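Local coordinates for NigD-like protein (PDB 3K6O) that is of unknown function but is probably a lipoprotein, built from an N-terminal OB domain and a C-terminal beta-sandwich domain, at residues Pro26-Pro31 with Ser71-Asn76; Leu33-Asp36 with Lys40-Val43; Gly56-Gly61 with Met169-Leu174; Asp110-Pro113 with Leu118-Arg121. All coordinates share one frame; numbering follows the deposited sequence.

Interaction 1 of 4, residues Pro26-Pro31 with Ser71-Asn76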
loop_
_atom_site.group_PDB
_atom_site.type_symbol
_atom_site.label_atom_id
_atom_site.label_comp_id
_atom_site.label_asym_id
_atom_site.label_seq_id
_atom_site.Cartn_x
_atom_site.Cartn_y
_atom_site.Cartn_z
ATOM N N PRO A 26 3.559 24.766 3.959
ATOM C CA PRO A 26 4.505 25.869 4.215
ATOM C C PRO A 26 4.359 26.501 5.578
ATOM O O PRO A 26 5.349 26.924 6.153
ATOM C CB PRO A 26 4.168 26.907 3.123
ATOM C CG PRO A 26 3.539 26.150 2.058
ATOM C CD PRO A 26 2.878 24.927 2.659
ATOM N N GLN A 27 3.137 26.573 6.088
ATOM C CA GLN A 27 2.898 27.304 7.342
ATOM C C GLN A 27 3.363 26.518 8.593
ATOM O O GLN A 27 3.456 27.089 9.667
ATOM C CB GLN A 27 1.424 27.675 7.472
ATOM C CG GLN A 27 0.521 26.473 7.690
ATOM C CD GLN A 27 -0.208 26.061 6.475
ATOM O OE1 GLN A 27 0.318 26.096 5.339
ATOM N NE2 GLN A 27 -1.443 25.641 6.682
ATOM N N TYR A 28 3.624 25.219 8.442
ATOM C CA TYR A 28 4.124 24.382 9.549
ATOM C C TYR A 28 5.645 24.203 9.434
ATOM O O TYR A 28 6.203 24.364 8.351
ATOM C CB TYR A 28 3.417 23.012 9.577
ATOM C CG TYR A 28 1.896 23.116 9.551
ATOM C CD1 TYR A 28 1.216 23.885 10.486
ATOM C CD2 TYR A 28 1.157 22.513 8.563
ATOM C CE1 TYR A 28 -0.157 24.011 10.444
ATOM C CE2 TYR A 28 -0.239 22.638 8.522
ATOM C CZ TYR A 28 -0.863 23.391 9.464
ATOM O OH TYR A 28 -2.212 23.516 9.432
ATOM N N ASP A 29 6.310 23.845 10.532
ATOM C CA ASP A 29 7.772 23.711 10.501
ATOM C C ASP A 29 8.281 22.252 10.648
ATOM O O ASP A 29 9.440 22.031 10.936
ATOM C CB ASP A 29 8.413 24.655 11.530
ATOM C CG ASP A 29 8.194 24.225 12.984
ATOM O OD1 ASP A 29 7.387 23.333 13.274
ATOM O OD2 ASP A 29 8.828 24.835 13.852
ATOM N N ALA A 30 7.393 21.283 10.426
ATOM C CA ALA A 30 7.719 19.875 10.518
ATOM C C ALA A 30 6.754 19.072 9.601
ATOM O O ALA A 30 5.634 19.491 9.346
ATOM C CB ALA A 30 7.636 19.387 11.990
ATOM N N PRO A 31 7.213 17.929 9.081
ATOM C CA PRO A 31 6.301 17.036 8.404
ATOM C C PRO A 31 5.304 16.428 9.403
ATOM O O PRO A 31 5.596 16.295 10.606
ATOM C CB PRO A 31 7.226 15.966 7.793
ATOM C CG PRO A 31 8.407 15.980 8.602
ATOM C CD PRO A 31 8.546 17.337 9.238
ATOM N N SER A 71 -5.492 23.119 15.412
ATOM C CA SER A 71 -5.114 23.717 14.157
ATOM C C SER A 71 -5.307 22.754 12.975
ATOM O O SER A 71 -4.575 22.843 11.977
ATOM C CB SER A 71 -3.644 24.175 14.283
ATOM O OG SER A 71 -3.260 25.156 13.319
ATOM N N GLY A 72 -6.298 21.859 13.101
ATOM C CA GLY A 72 -6.680 20.877 12.069
ATOM C C GLY A 72 -6.066 19.479 12.220
ATOM O O GLY A 72 -6.355 18.576 11.411
ATOM N N PHE A 73 -5.184 19.300 13.215
ATOM C CA PHE A 73 -4.608 17.989 13.496
ATOM C C PHE A 73 -5.513 17.319 14.486
ATOM O O PHE A 73 -5.776 17.864 15.563
ATOM C CB PHE A 73 -3.156 18.113 14.015
ATOM C CG PHE A 73 -2.258 18.806 13.047
ATOM C CD1 PHE A 73 -1.829 18.162 11.928
ATOM C CD2 PHE A 73 -1.933 20.137 13.203
ATOM C CE1 PHE A 73 -1.051 18.815 10.968
ATOM C CE2 PHE A 73 -1.161 20.793 12.272
ATOM C CZ PHE A 73 -0.706 20.122 11.147
ATOM N N ALA A 74 -6.038 16.169 14.100
ATOM C CA ALA A 74 -6.964 15.443 14.942
ATOM C C ALA A 74 -6.331 15.062 16.276
ATOM O O ALA A 74 -6.993 15.141 17.310
ATOM C CB ALA A 74 -7.453 14.173 14.207
ATOM N N TYR A 75 -5.074 14.595 16.229
ATOM C CA TYR A 75 -4.346 14.132 17.400
ATOM C C TYR A 75 -2.879 14.547 17.381
ATOM O O TYR A 75 -2.281 14.705 16.321
ATOM C CB TYR A 75 -4.382 12.609 17.494
ATOM C CG TYR A 75 -5.760 12.026 17.630
ATOM C CD1 TYR A 75 -6.366 11.904 18.878
ATOM C CD2 TYR A 75 -6.440 11.563 16.517
ATOM C CE1 TYR A 75 -7.625 11.372 19.005
ATOM C CE2 TYR A 75 -7.696 11.029 16.635
ATOM C CZ TYR A 75 -8.281 10.930 17.880
ATOM O OH TYR A 75 -9.533 10.394 17.979
ATOM N N ASN A 76 -2.328 14.699 18.575
ATOM C CA ASN A 76 -0.902 14.832 18.806
ATOM C C ASN A 76 -0.420 13.457 19.194
ATOM O O ASN A 76 -1.022 12.826 20.065
ATOM C CB ASN A 76 -0.605 15.806 19.936
ATOM C CG ASN A 76 -1.004 17.217 19.609
ATOM O OD1 ASN A 76 -0.981 17.635 18.433
ATOM N ND2 ASN A 76 -1.347 17.987 20.656
HETATM O O HOH W 1 -3.835 20.705 9.877
#
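Tyr28 presents one face of its ring to the edge of Phe73, whose CZ lies 3.6 Å above the plane of the Tyr28 ring, off toward its rim. On the opposite face sits Gln27 CG, over the centre, so the phenol is clamped between its chain neighbour and the phenylalanine. The two rings form an edge-to-face pair with planes at 65° and centroids 5.0 Å apart. Phe73 carries a water over the middle of one face, and Ser71 OG stands near the plane of the tyrosine at its edge. That same water bridges the segments: it donates to Ser71 O at 3.1 Å and meets Tyr28 OH at 3.3 Å, spanning two oxygens that do not bond directly. With CG turned anti to its carbonyl carbon (chi1 -51°), Tyr28 reaches across from its loop. Replacing Tyr28 with an alanine would probably bare this side of Phe73 and cost the water one of its two partners here. Phe73 is further packed by Tyr32, again edge-to-face, and by Trp42. The contact thus ties the loop between strands 16-23 and 32-34 to the residues leading into strand 75-93, at the margin of the OB domain beside strand 40-43.

Interaction 2 of 4, residues Leu33-Asp36 with Lys40-Val43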
loop_
_atom_site.group_PDB
_atom_site.type_symbol
_atom_site.label_atom_id
_atom_site.label_comp_id
_atom_site.label_asym_id
_atom_site.label_seq_id
_atom_site.Cartn_x
_atom_site.Cartn_y
_atom_site.Cartn_z
ATOM N N LEU A 33 1.745 13.524 9.616
ATOM C CA LEU A 33 1.292 12.261 9.081
ATOM C C LEU A 33 -0.211 12.336 8.812
ATOM O O LEU A 33 -0.944 12.992 9.566
ATOM C CB LEU A 33 1.593 11.154 10.048
ATOM C CG LEU A 33 3.063 11.022 10.392
ATOM C CD1 LEU A 33 3.207 9.915 11.409
ATOM C CD2 LEU A 33 3.902 10.775 9.132
ATOM N N VAL A 34 -0.656 11.702 7.729
ATOM C CA VAL A 34 -2.080 11.620 7.418
ATOM C C VAL A 34 -2.446 10.155 7.396
ATOM O O VAL A 34 -1.879 9.398 6.628
ATOM C CB VAL A 34 -2.386 12.291 6.064
ATOM C CG1 VAL A 34 -3.900 12.202 5.688
ATOM C CG2 VAL A 34 -1.867 13.767 6.083
ATOM N N LEU A 35 -3.362 9.742 8.265
ATOM C CA LEU A 35 -3.883 8.372 8.245
ATOM C C LEU A 35 -4.753 8.190 6.999
ATOM O O LEU A 35 -5.149 9.174 6.365
ATOM C CB LEU A 35 -4.696 8.079 9.520
ATOM C CG LEU A 35 -3.940 7.988 10.832
ATOM C CD1 LEU A 35 -4.914 7.744 12.037
ATOM C CD2 LEU A 35 -2.869 6.883 10.725
ATOM N N ASP A 36 -5.032 6.949 6.627
ATOM C CA ASP A 36 -5.770 6.704 5.388
ATOM C C ASP A 36 -7.247 7.162 5.536
ATOM O O ASP A 36 -7.911 7.447 4.549
ATOM C CB ASP A 36 -5.671 5.228 4.957
ATOM C CG ASP A 36 -4.315 4.884 4.348
ATOM O OD1 ASP A 36 -3.568 5.838 4.044
ATOM O OD2 ASP A 36 -3.984 3.678 4.159
ATOM N N LYS A 40 -5.272 13.931 10.357
ATOM C CA LYS A 40 -3.926 14.447 10.336
ATOM C C LYS A 40 -3.377 14.383 11.743
ATOM O O LYS A 40 -4.028 14.849 12.696
ATOM C CB LYS A 40 -3.914 15.890 9.873
ATOM C CG LYS A 40 -4.473 16.148 8.463
ATOM C CD LYS A 40 -4.279 17.623 8.127
ATOM C CE LYS A 40 -5.537 18.261 7.513
ATOM N NZ LYS A 40 -5.925 17.595 6.199
ATOM N N LEU A 41 -2.167 13.852 11.857
ATOM C CA LEU A 41 -1.512 13.650 13.143
ATOM C C LEU A 41 -0.308 14.560 13.268
ATOM O O LEU A 41 0.545 14.587 12.360
ATOM C CB LEU A 41 -1.072 12.186 13.266
ATOM C CG LEU A 41 -2.139 11.106 13.031
ATOM C CD1 LEU A 41 -1.542 9.709 13.207
ATOM C CD2 LEU A 41 -3.330 11.315 13.951
ATOM N N TRP A 42 -0.252 15.323 14.368
ATOM C CA TRP A 42 0.905 16.099 14.674
ATOM C C TRP A 42 1.885 15.358 15.597
ATOM O O TRP A 42 1.505 14.892 16.704
ATOM C CB TRP A 42 0.502 17.425 15.321
ATOM C CG TRP A 42 1.676 18.342 15.465
ATOM C CD1 TRP A 42 2.357 18.636 16.602
ATOM C CD2 TRP A 42 2.336 19.049 14.404
ATOM N NE1 TRP A 42 3.389 19.500 16.326
ATOM C CE2 TRP A 42 3.398 19.770 14.984
ATOM C CE3 TRP A 42 2.120 19.144 13.016
ATOM C CZ2 TRP A 42 4.265 20.569 14.227
ATOM C CZ3 TRP A 42 2.981 19.938 12.256
ATOM C CH2 TRP A 42 4.035 20.641 12.864
ATOM N N VAL A 43 3.149 15.295 15.185
ATOM C CA VAL A 43 4.178 14.589 15.966
ATOM C C VAL A 43 4.760 15.469 17.073
ATOM O O VAL A 43 5.489 16.425 16.791
ATOM C CB VAL A 43 5.326 14.056 15.067
ATOM C CG1 VAL A 43 6.346 13.254 15.914
ATOM C CG2 VAL A 43 4.776 13.189 13.898
#
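Leu35 and Leu41 meet at the apolar centre: the methyl CD1 of Leu41 comes up against the branch of Leu35, 3.8 Å from its CG and close to both of its methyls, the two side chains passing at a slant. With CG anti to the carbonyl carbon (chi1 -53°), Leu41 sends that methyl toward Leu35. Leu33 shares a sheet face with Leu41 and lies directly across from it, Leu33 CB being 4.3 Å from Leu41 CB. Leu33 CD1 makes a looser contact with Val43 CG2 at 4.4 Å. Phe65 packs on both Leu35 and Leu41, while Ile77 packs on Leu33 and Leu41, so these leucines look into the hydrophobic interior of the OB domain. The segments are the arms of a beta hairpin, with Leu33 and Leu41 as an antiparallel hydrogen-bonded pair. Leu33 N donates to Leu41 O at 3.2 Å, and Leu41 N returns a shorter bond of 2.7 Å to Leu33 O, both nearly straight. That carbonyl oxygen of Leu33 also takes a CA-H contact from Lys40 CA at 3.4 Å. Val34 and Lys40, the next, non-hydrogen-bonded pair, turn to the other face, where Val34 CG2 lies 4.3 Å from Lys40 CG before the lysine chain bends away. At the polar end, beyond the paired residues, Asp36 holds a salt bridge with Arg58.

Interaction 3 of 4, residues Gly56-Gly61 with Met169-Leu174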
loop_
_atom_site.group_PDB
_atom_site.type_symbol
_atom_site.label_atom_id
_atom_site.label_comp_id
_atom_site.label_asym_id
_atom_site.label_seq_id
_atom_site.Cartn_x
_atom_site.Cartn_y
_atom_site.Cartn_z
ATOM N N GLY A 56 4.418 12.840 0.573
ATOM C CA GLY A 56 4.150 11.740 -0.325
ATOM C C GLY A 56 4.821 10.447 0.077
ATOM O O GLY A 56 4.437 9.402 -0.396
ATOM N N GLU A 57 5.822 10.487 0.942
ATOM C CA GLU A 57 6.389 9.248 1.404
ATOM C C GLU A 57 5.344 8.504 2.228
ATOM O O GLU A 57 4.541 9.102 2.965
ATOM C CB GLU A 57 7.680 9.456 2.220
ATOM C CG GLU A 57 8.953 9.770 1.398
ATOM C CD GLU A 57 10.220 9.754 2.252
ATOM O OE1 GLU A 57 10.843 8.682 2.433
ATOM O OE2 GLU A 57 10.581 10.812 2.774
ATOM N N ARG A 58 5.405 7.189 2.141
ATOM C CA ARG A 58 4.453 6.338 2.794
ATOM C C ARG A 58 5.172 5.555 3.892
ATOM O O ARG A 58 6.275 5.028 3.654
ATOM C CB ARG A 58 3.935 5.355 1.765
ATOM C CG ARG A 58 2.794 4.517 2.246
ATOM C CD ARG A 58 1.497 4.952 1.665
ATOM N NE ARG A 58 0.409 3.985 1.914
ATOM C CZ ARG A 58 -0.676 4.244 2.647
ATOM N NH1 ARG A 58 -0.840 5.424 3.238
ATOM N NH2 ARG A 58 -1.610 3.309 2.781
ATOM N N ILE A 59 4.538 5.436 5.066
ATOM C CA ILE A 59 5.103 4.620 6.146
ATOM C C ILE A 59 4.112 3.611 6.728
ATOM O O ILE A 59 2.889 3.803 6.682
ATOM C CB ILE A 59 5.676 5.521 7.291
ATOM C CG1 ILE A 59 4.567 6.249 8.069
ATOM C CG2 ILE A 59 6.638 6.524 6.699
ATOM C CD1 ILE A 59 5.068 7.028 9.308
ATOM N N PHE A 60 4.660 2.552 7.315
ATOM C CA PHE A 60 3.914 1.624 8.159
ATOM C C PHE A 60 4.471 1.911 9.550
ATOM O O PHE A 60 5.649 1.641 9.848
ATOM C CB PHE A 60 4.172 0.191 7.676
ATOM C CG PHE A 60 3.323 -0.860 8.325
ATOM C CD1 PHE A 60 1.947 -0.734 8.413
ATOM C CD2 PHE A 60 3.899 -2.024 8.793
ATOM C CE1 PHE A 60 1.167 -1.750 8.996
ATOM C CE2 PHE A 60 3.134 -3.032 9.374
ATOM C CZ PHE A 60 1.775 -2.903 9.465
ATOM N N GLY A 61 3.644 2.519 10.391
ATOM C CA GLY A 61 4.138 3.127 11.605
ATOM C C GLY A 61 3.524 2.632 12.886
ATOM O O GLY A 61 2.512 1.944 12.872
HETATM N N MSE A 169 6.031 -4.880 1.850
HETATM C CA MSE A 169 4.846 -4.072 1.755
HETATM C C MSE A 169 5.050 -3.098 0.626
HETATM O O MSE A 169 6.161 -2.606 0.433
HETATM C CB MSE A 169 4.639 -3.280 3.024
HETATM C CG MSE A 169 3.374 -2.484 2.999
HETATM SE SE MSE A 169 1.879 -3.466 3.765
HETATM C CE MSE A 169 2.705 -3.295 5.541
ATOM N N VAL A 170 3.974 -2.824 -0.117
ATOM C CA VAL A 170 3.975 -1.834 -1.166
ATOM C C VAL A 170 2.583 -1.192 -1.234
ATOM O O VAL A 170 1.548 -1.841 -0.914
ATOM C CB VAL A 170 4.334 -2.481 -2.523
ATOM C CG1 VAL A 170 3.327 -3.543 -2.826
ATOM C CG2 VAL A 170 4.324 -1.463 -3.649
ATOM N N SER A 171 2.566 0.078 -1.639
ATOM C CA SER A 171 1.338 0.820 -1.863
ATOM C C SER A 171 1.338 1.279 -3.301
ATOM O O SER A 171 2.283 1.931 -3.712
ATOM C CB SER A 171 1.248 2.033 -0.954
ATOM O OG SER A 171 0.944 1.650 0.364
ATOM N N PHE A 172 0.295 0.904 -4.058
ATOM C CA PHE A 172 0.113 1.330 -5.429
ATOM C C PHE A 172 -0.831 2.483 -5.462
ATOM O O PHE A 172 -1.910 2.367 -4.965
ATOM C CB PHE A 172 -0.480 0.187 -6.229
ATOM C CG PHE A 172 0.413 -1.036 -6.272
ATOM C CD1 PHE A 172 1.461 -1.092 -7.168
ATOM C CD2 PHE A 172 0.203 -2.109 -5.416
ATOM C CE1 PHE A 172 2.285 -2.186 -7.224
ATOM C CE2 PHE A 172 1.024 -3.242 -5.462
ATOM C CZ PHE A 172 2.075 -3.266 -6.362
ATOM N N LYS A 173 -0.442 3.600 -6.056
ATOM C CA LYS A 173 -1.357 4.702 -6.242
ATOM C C LYS A 173 -2.473 4.339 -7.203
ATOM O O LYS A 173 -2.210 3.966 -8.354
ATOM C CB LYS A 173 -0.636 5.957 -6.747
ATOM C CG LYS A 173 0.106 6.705 -5.650
ATOM C CD LYS A 173 0.607 8.095 -6.113
ATOM C CE LYS A 173 -0.555 9.138 -6.157
ATOM N NZ LYS A 173 -1.320 9.148 -4.868
ATOM N N LEU A 174 -3.712 4.487 -6.747
ATOM C CA LEU A 174 -4.881 4.066 -7.545
ATOM C C LEU A 174 -5.272 5.060 -8.655
ATOM O O LEU A 174 -5.740 4.662 -9.739
ATOM C CB LEU A 174 -6.047 3.758 -6.636
ATOM C CG LEU A 174 -5.957 2.379 -5.931
ATOM C CD1 LEU A 174 -7.045 2.208 -4.850
ATOM C CD2 LEU A 174 -6.028 1.204 -6.925
#
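The interface between the N-terminal OB domain and the C-terminal beta sandwich runs through this buried contact, where Arg58 and Phe60 of one strand face Ser171 and Met169 of the other. Met169, present as selenomethionine, bends at chi2 and chi3 and lays its methyl over the centre of the Phe60 ring: CE is 3.6 Å from the ring centroid and only 9° off the normal. This is a CH-pi contact within a Met-aromatic pair, the selenium standing behind the methyl at 5.4 Å from the centroid of Phe60. The side chains cross at about a right angle, and Phe215 adds an edge-to-face neighbour to the phenylalanine. Two residues along, the two domains exchange a polar link. Arg58 NE donates to Ser171 OG at 2.9 Å, edge-on and near the guanidinium plane, although the position of NE is less certain. A bend at chi2 (105°) swings the guanidinium toward the serine. Its NH2 is shared between Asp36 and Asn119 OD1, and Ser171 OG is itself bonded to that amide oxygen. A leucine in place of Arg58 would probably leave Asp36 without this countercharge and Ser171 and Asn119 OD1 without this donor, at a buried junction. Met19 packs against Arg58, Phe60 and Ser171 alike.

Interaction 4 of 4, residues Asp110-Pro113 with Leu118-Arg121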
loop_
_atom_site.group_PDB
_atom_site.type_symbol
_atom_site.label_atom_id
_atom_site.label_comp_id
_atom_site.label_asym_id
_atom_site.label_seq_id
_atom_site.Cartn_x
_atom_site.Cartn_y
_atom_site.Cartn_z
ATOM N N ASP A 110 -1.618 -9.789 2.954
ATOM C CA ASP A 110 -2.730 -8.840 3.097
ATOM C C ASP A 110 -2.912 -8.040 1.815
ATOM O O ASP A 110 -1.944 -7.723 1.154
ATOM C CB ASP A 110 -2.482 -7.853 4.239
ATOM C CG ASP A 110 -2.510 -8.504 5.579
ATOM O OD1 ASP A 110 -3.616 -8.741 6.082
ATOM O OD2 ASP A 110 -1.432 -8.791 6.121
HETATM N N MSE A 111 -4.156 -7.740 1.460
HETATM C CA MSE A 111 -4.416 -6.757 0.435
HETATM C C MSE A 111 -5.678 -5.989 0.731
HETATM O O MSE A 111 -6.708 -6.584 0.982
HETATM C CB MSE A 111 -4.524 -7.392 -0.948
HETATM C CG MSE A 111 -4.853 -6.326 -2.078
HETATM SE SE MSE A 111 -5.392 -7.300 -3.712
HETATM C CE MSE A 111 -3.708 -8.111 -3.945
ATOM N N TRP A 112 -5.599 -4.663 0.654
ATOM C CA TRP A 112 -6.775 -3.833 0.840
ATOM C C TRP A 112 -6.579 -2.480 0.182
ATOM O O TRP A 112 -5.468 -1.954 0.158
ATOM C CB TRP A 112 -7.100 -3.666 2.331
ATOM C CG TRP A 112 -6.242 -2.671 3.063
ATOM C CD1 TRP A 112 -6.590 -1.428 3.423
ATOM C CD2 TRP A 112 -4.901 -2.868 3.532
ATOM N NE1 TRP A 112 -5.569 -0.830 4.121
ATOM C CE2 TRP A 112 -4.510 -1.693 4.181
ATOM C CE3 TRP A 112 -4.001 -3.934 3.474
ATOM C CZ2 TRP A 112 -3.241 -1.529 4.749
ATOM C CZ3 TRP A 112 -2.730 -3.775 4.066
ATOM C CH2 TRP A 112 -2.372 -2.587 4.697
ATOM N N PRO A 113 -7.657 -1.914 -0.359
ATOM C CA PRO A 113 -7.601 -0.542 -0.842
ATOM C C PRO A 113 -7.890 0.446 0.265
ATOM O O PRO A 113 -8.631 0.141 1.188
ATOM C CB PRO A 113 -8.736 -0.493 -1.873
ATOM C CG PRO A 113 -9.764 -1.441 -1.338
ATOM C CD PRO A 113 -8.977 -2.534 -0.587
ATOM N N LEU A 118 -3.796 0.925 -3.351
ATOM C CA LEU A 118 -3.920 -0.498 -3.092
ATOM C C LEU A 118 -2.687 -0.927 -2.273
ATOM O O LEU A 118 -1.543 -0.822 -2.718
ATOM C CB LEU A 118 -4.015 -1.292 -4.381
ATOM C CG LEU A 118 -4.311 -2.770 -4.144
ATOM C CD1 LEU A 118 -5.764 -2.986 -3.671
ATOM C CD2 LEU A 118 -4.038 -3.594 -5.368
ATOM N N ASN A 119 -2.961 -1.420 -1.072
ATOM C CA ASN A 119 -1.958 -1.802 -0.087
ATOM C C ASN A 119 -1.813 -3.299 -0.082
ATOM O O ASN A 119 -2.785 -4.033 0.102
ATOM C CB ASN A 119 -2.380 -1.305 1.285
ATOM C CG ASN A 119 -2.587 0.200 1.287
ATOM O OD1 ASN A 119 -1.637 0.975 1.065
ATOM N ND2 ASN A 119 -3.850 0.636 1.475
ATOM N N VAL A 120 -0.582 -3.747 -0.267
ATOM C CA VAL A 120 -0.292 -5.169 -0.322
ATOM C C VAL A 120 0.876 -5.540 0.619
ATOM O O VAL A 120 1.935 -4.953 0.569
ATOM C CB VAL A 120 0.042 -5.577 -1.748
ATOM C CG1 VAL A 120 0.094 -7.155 -1.859
ATOM C CG2 VAL A 120 -0.995 -4.993 -2.720
ATOM N N ARG A 121 0.654 -6.520 1.482
ATOM C CA ARG A 121 1.720 -7.130 2.226
ATOM C C ARG A 121 1.879 -8.494 1.617
ATOM O O ARG A 121 0.888 -9.202 1.438
ATOM C CB ARG A 121 1.382 -7.246 3.708
ATOM C CG ARG A 121 2.580 -7.772 4.540
ATOM C CD ARG A 121 2.390 -7.544 6.024
ATOM N NE ARG A 121 1.376 -8.471 6.481
ATOM C CZ ARG A 121 1.406 -9.143 7.619
ATOM N NH1 ARG A 121 2.390 -8.975 8.498
ATOM N NH2 ARG A 121 0.418 -9.977 7.876
#
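Arg121 grips a single oxygen of Asp110: NE and NH2 both donate to OD2, each at 2.8 Å, in a salt bridge. The guanidinium is not quite coplanar with its partner, OD2 standing 22° out of its plane, and both bonds are well bent. The two side chains run alongside each other, pointing the same way, and Arg121 NH1 has a second acidic partner in Asp219. Beneath them the backbones exchange paired bonds, Asp110 with Arg121 and then Trp112 with Asn119, where Asn119 N reaches Trp112 O at 2.8 Å. This is a beta hairpin of the sandwich domain, its two short segments antiparallel, with directions 172° apart, and hydrogen-bonded and non-hydrogen-bonded pairs alternating. Trp112 takes the crowded position between backbone N and carbonyl carbon (chi1 78°), which carries its indole over toward Asn119. Asn119 CB sits over the six-membered ring in a CH-pi contact, 3.4 Å from the centroid of that Trp112 ring. Asn119 ND2 adds only a weak bond of 3.3 Å to Trp112 O, while OD1 of the same asparagine turns to Ser171 and Arg58, linking the hairpin to the domain interface. On the other face, lined by Met111, Pro113, Leu118 and Val120, the packing is purely apolar. Met111 CG lies 3.8 Å from Leu118 CD1 and 4.1 Å from Val120 CG2, and Pro113 CB approaches Leu118 CD1 at 4.3 Å. Val189, on strand 186-191, packs against both Met111 and Leu118.

In the fold
Interactions 3 and 4 lie near the centre of the chain and are buried; interaction 2 is partly buried and interaction 1 sits at the periphery, with an exposed serine and a bridging water. Interactions 1 and 2 share the OB domain and touch through Trp42, which packs on Phe73 and pairs its backbone with Tyr75. Both 2 and 4 are hairpins, but 2 adds leucine packing to its backbone pairing whereas 4 adds a salt bridge and a tryptophan. Interaction 3 spans the two domains: Arg58 reaches Asp36 of interaction 2, and Ser171 bonds Asn119 of interaction 4, so a polar chain connects both hairpins across the junction.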